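Local coordinates for protein TRNA (adenine(9)-n1)-methyltransferase (Sulfolobus acidocaldarius, PDB 5A7Z) that catalyses the S-adenosyl-L-methionine-dependent methylation of N1 of adenosine 9 in tRNA, at residues Asp256-Leu259 with Glu260-Ile263; Lys141-Trp144 with Asp145-Thr149. One frame throughout, in Å; residues are numbered along the deposited sequence.

Contact 1: residues Asp256-Leu259 with Glu260-Ile263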
loop_
_atom_site.group_PDB
_atom_site.type_symbol
_atom_site.label_atom_id
_atom_site.label_comp_id
_atom_site.label_asym_id
_atom_site.label_seq_id
_atom_site.Cartn_x
_atom_site.Cartn_y
_atom_site.Cartn_z
ATOM N N ASP A 256 -9.204 6.693 -3.727
ATOM C CA ASP A 256 -10.649 6.829 -3.840
ATOM C C ASP A 256 -11.153 6.435 -5.218
ATOM O O ASP A 256 -12.074 7.030 -5.732
ATOM C CB ASP A 256 -11.085 8.257 -3.500
ATOM C CG ASP A 256 -10.895 8.579 -2.037
ATOM O OD1 ASP A 256 -11.332 7.752 -1.205
ATOM O OD2 ASP A 256 -10.271 9.627 -1.721
ATOM N N GLN A 257 -10.557 5.414 -5.800
ATOM C CA GLN A 257 -11.008 4.957 -7.046
ATOM C C GLN A 257 -12.158 4.009 -6.854
ATOM O O GLN A 257 -12.284 3.317 -5.837
ATOM C CB GLN A 257 -9.896 4.279 -7.806
ATOM C CG GLN A 257 -9.646 4.906 -9.150
ATOM C CD GLN A 257 -8.763 4.075 -10.042
ATOM O OE1 GLN A 257 -8.012 3.227 -9.578
ATOM N NE2 GLN A 257 -8.860 4.308 -11.350
ATOM N N SER A 258 -13.038 4.034 -7.836
ATOM C CA SER A 258 -14.043 3.010 -8.024
ATOM C C SER A 258 -13.378 1.608 -8.152
ATOM O O SER A 258 -12.346 1.439 -8.835
ATOM C CB SER A 258 -14.818 3.369 -9.294
ATOM O OG SER A 258 -15.790 2.441 -9.567
ATOM N N LEU A 259 -13.969 0.617 -7.504
ATOM C CA LEU A 259 -13.554 -0.769 -7.671
ATOM C C LEU A 259 -13.576 -1.148 -9.140
ATOM O O LEU A 259 -12.586 -1.642 -9.682
ATOM C CB LEU A 259 -14.487 -1.693 -6.888
ATOM C CG LEU A 259 -14.144 -3.187 -6.945
ATOM C CD1 LEU A 259 -12.648 -3.416 -6.856
ATOM C CD2 LEU A 259 -14.857 -3.948 -5.838
ATOM N N GLU A 260 -14.683 -0.839 -9.805
ATOM C CA GLU A 260 -14.802 -1.056 -11.242
ATOM C C GLU A 260 -13.641 -0.447 -12.034
ATOM O O GLU A 260 -13.085 -1.097 -12.919
ATOM C CB GLU A 260 -16.133 -0.505 -11.756
ATOM C CG GLU A 260 -16.377 -0.751 -13.236
ATOM C CD GLU A 260 -17.724 -0.234 -13.700
ATOM O OE1 GLU A 260 -18.455 0.352 -12.871
ATOM O OE2 GLU A 260 -18.054 -0.413 -14.890
ATOM N N GLU A 261 -13.279 0.797 -11.725
ATOM C CA GLU A 261 -12.230 1.484 -12.478
ATOM C C GLU A 261 -10.860 1.038 -12.048
ATOM O O GLU A 261 -9.910 1.101 -12.827
ATOM C CB GLU A 261 -12.335 3.002 -12.290
ATOM C CG GLU A 261 -13.641 3.600 -12.806
ATOM C CD GLU A 261 -13.606 3.952 -14.303
ATOM O OE1 GLU A 261 -13.478 3.026 -15.167
ATOM O OE2 GLU A 261 -13.736 5.166 -14.611
ATOM N N ALA A 262 -10.744 0.663 -10.775
ATOM C CA ALA A 262 -9.501 0.121 -10.259
ATOM C C ALA A 262 -9.208 -1.180 -10.998
ATOM O O ALA A 262 -8.099 -1.412 -11.440
ATOM C CB ALA A 262 -9.607 -0.108 -8.759
ATOM N N ILE A 263 -10.227 -2.018 -11.163
ATOM C CA ILE A 263 -10.022 -3.279 -11.847
ATOM C C ILE A 263 -9.655 -3.021 -13.286
ATOM O O ILE A 263 -8.719 -3.636 -13.803
ATOM C CB ILE A 263 -11.249 -4.197 -11.796
ATOM C CG1 ILE A 263 -11.518 -4.658 -10.385
ATOM C CG2 ILE A 263 -11.027 -5.430 -12.667
ATOM C CD1 ILE A 263 -12.906 -5.239 -10.191
#
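Ser258 and Leu259 meet Ala262 and Ile263 in a local contact, the first turn of helix 259-265, which is the last helix modelled in the TRM10-type methyltransferase chain. Ser258 sits at the N-cap position, at the end of the short loop that follows helix 242-255. Two backbone bonds open the helix. Ala262 N donates to Ser258 O at 2.6 Å, with 153° at the hydrogen, and Ile263 N donates to Leu259 O at 2.8 Å. Leu259 N, at the start of the helix, is taken by Asp188 OD1.

Gln257 lays its side chain, extended beyond CG, against the turn. Its OE1 comes 3.5 Å from Ala262 CA, while NE2 lies beside the backbone and CB of Glu261, 3.7 Å from Glu261 O. The two side chains cross at about a right angle, with amide and carboxylate planes 37° apart. OE1 also takes a weak hydrogen bond from Arg251 NH1 on helix 242-255. Shortened to an alanine here, the side chain would probably leave Arg251 NH1 without this weak acceptor and open a gap beside Ala262 CA and Glu261 CB. Ser258 CB adds a 3.7 Å contact with Glu261 CG, where the glutamate chain starts outward before bending.

The inner side is apolar. Leu259 holds CG trans to its own nitrogen (chi1 -179°), which brings CD1 within 3.8 Å of Ile263 CD1. Both side chains rest on Ile248 of helix 242-255, and Ala262 packs on Val252 of the same helix. Ile263 CG1 lies 3.3 Å from Leu259 O, the oxygen that its own N-H binds.

Contact 2: residues Lys141-Trp144 with Asp145-Thr149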
loop_
_atom_site.group_PDB
_atom_site.type_symbol
_atom_site.label_atom_id
_atom_site.label_comp_id
_atom_site.label_asym_id
_atom_site.label_seq_id
_atom_site.Cartn_x
_atom_site.Cartn_y
_atom_site.Cartn_z
ATOM N N LYS A 141 4.180 2.639 -4.151
ATOM C CA LYS A 141 3.407 3.557 -4.932
ATOM C C LYS A 141 2.296 4.215 -4.109
ATOM O O LYS A 141 1.888 5.287 -4.404
ATOM C CB LYS A 141 2.764 2.815 -6.099
ATOM C CG LYS A 141 3.369 2.991 -7.453
ATOM C CD LYS A 141 4.838 2.746 -7.488
ATOM C CE LYS A 141 5.277 2.093 -8.782
ATOM N NZ LYS A 141 6.668 1.575 -8.729
ATOM N N PHE A 142 1.807 3.516 -3.090
ATOM C CA PHE A 142 0.669 4.009 -2.324
ATOM C C PHE A 142 1.021 4.338 -0.879
ATOM O O PHE A 142 0.646 5.392 -0.365
ATOM C CB PHE A 142 -0.478 2.995 -2.363
ATOM C CG PHE A 142 -1.010 2.735 -3.743
ATOM C CD1 PHE A 142 -0.386 1.826 -4.581
ATOM C CD2 PHE A 142 -2.135 3.400 -4.202
ATOM C CE1 PHE A 142 -0.874 1.585 -5.852
ATOM C CE2 PHE A 142 -2.628 3.163 -5.472
ATOM C CZ PHE A 142 -1.996 2.255 -6.297
ATOM N N LEU A 143 1.736 3.431 -0.223
ATOM C CA LEU A 143 2.051 3.596 1.171
ATOM C C LEU A 143 3.543 3.515 1.371
ATOM O O LEU A 143 4.246 4.234 0.754
ATOM C CB LEU A 143 1.343 2.528 1.986
ATOM C CG LEU A 143 -0.175 2.594 1.989
ATOM C CD1 LEU A 143 -0.895 1.314 2.335
ATOM C CD2 LEU A 143 -0.714 3.765 2.770
ATOM N N TRP A 144 4.006 2.616 2.222
ATOM C CA TRP A 144 5.408 2.306 2.314
ATOM C C TRP A 144 5.594 0.858 2.712
ATOM O O TRP A 144 4.633 0.202 3.034
ATOM C CB TRP A 144 6.135 3.272 3.233
ATOM C CG TRP A 144 6.161 2.906 4.617
ATOM C CD1 TRP A 144 5.127 2.837 5.443
ATOM C CD2 TRP A 144 7.293 2.536 5.358
ATOM N NE1 TRP A 144 5.519 2.445 6.672
ATOM C CE2 TRP A 144 6.864 2.251 6.646
ATOM C CE3 TRP A 144 8.639 2.410 5.059
ATOM C CZ2 TRP A 144 7.721 1.849 7.629
ATOM C CZ3 TRP A 144 9.481 2.022 6.035
ATOM C CH2 TRP A 144 9.023 1.750 7.306
ATOM N N ASP A 145 6.826 0.374 2.638
ATOM C CA ASP A 145 7.162 -1.012 2.964
ATOM C C ASP A 145 6.430 -1.549 4.190
ATOM O O ASP A 145 6.073 -2.677 4.236
ATOM C CB ASP A 145 8.664 -1.222 3.217
ATOM C CG ASP A 145 9.544 -0.834 2.052
ATOM O OD1 ASP A 145 9.174 0.017 1.259
ATOM O OD2 ASP A 145 10.627 -1.375 1.943
ATOM N N GLY A 146 6.272 -0.714 5.199
ATOM C CA GLY A 146 5.892 -1.188 6.550
ATOM C C GLY A 146 4.437 -1.591 6.627
ATOM O O GLY A 146 3.998 -2.165 7.615
ATOM N N ASN A 147 3.698 -1.299 5.571
ATOM C CA ASN A 147 2.299 -1.649 5.462
ATOM C C ASN A 147 2.133 -2.974 4.764
ATOM O O ASN A 147 1.066 -3.406 4.535
ATOM C CB ASN A 147 1.528 -0.584 4.699
ATOM C CG ASN A 147 1.402 0.721 5.449
ATOM O OD1 ASN A 147 2.116 1.642 5.205
ATOM N ND2 ASN A 147 0.488 0.788 6.341
ATOM N N LEU A 148 3.221 -3.597 4.412
ATOM C CA LEU A 148 3.210 -4.871 3.779
ATOM C C LEU A 148 3.780 -5.881 4.757
ATOM O O LEU A 148 4.828 -5.641 5.375
ATOM C CB LEU A 148 4.063 -4.835 2.510
ATOM C CG LEU A 148 4.130 -6.116 1.691
ATOM C CD1 LEU A 148 2.754 -6.519 1.146
ATOM C CD2 LEU A 148 5.113 -5.888 0.526
ATOM N N THR A 149 3.071 -6.996 4.888
ATOM C CA THR A 149 3.486 -8.116 5.709
ATOM C C THR A 149 3.438 -9.376 4.853
ATOM O O THR A 149 2.435 -9.617 4.116
ATOM C CB THR A 149 2.548 -8.275 6.921
ATOM O OG1 THR A 149 2.865 -7.283 7.891
ATOM C CG2 THR A 149 2.697 -9.625 7.570
#
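Trp144 O receives the amide hydrogen of Asn147 in a 3.1 Å bond from Asn147 N that is nearly straight at the hydrogen, 168°. The donor stands above the carbonyl plane, 37° out of it, as the chain curls back in a 3-10 turn. Leu148 N repeats the pattern on Asp145 O at 3.0 Å. Between the end of helix 122-142 and strand 148-151, this turn closes the beta-alpha-beta unit that began with strand 109-113.

With chi1 of Trp144 at 88°, CG is placed between the backbone N and the carbonyl carbon, and one face of the indole comes over the Asp145-Gly146 peptide, which stands nearly perpendicular to the ring with its nitrogen end nearest and its C=O pointing away. Gly146 N sits 3.3 Å above the ring plane of Trp144, over its centre, and Gly146 CA makes a CH-pi contact 3.9 Å from the centroid of the five-membered ring.

Asn147 approaches from another direction, its amide plane almost perpendicular to the indole. Its OD1 is buried 3.2 Å from Trp144 CD1 and 3.4 Å from Leu143 CB, with no polar partner in the model. ND2 is better served, donating to Pro108 O just ahead of strand 109-113. Asp145 turns its carboxylate elsewhere: OD1 forms a salt bridge with Arg140 NE, and OD2 accepts from Arg160 N.

Contact 2 belongs to the interior, its centre about 4 Å from that of the chain, whereas contact 1 lies about 15 Å out and is only partly buried. Each is a turn at a helix boundary: residues 256-263 lead from a loop into a helix, and residues 141-149 carry the chain from a helix into a sheet strand. The chemistry follows the place. Contact 1 has glutamates on its outer side and aliphatic groups inward, while contact 2 buries an amide and a paired carboxylate beside a partly exposed indole. Helix 242-255 is their common neighbour, and Arg251 is touched by Phe142 as well as by Ala262. The two contacts do not touch, their nearest atoms being about 7 Å apart.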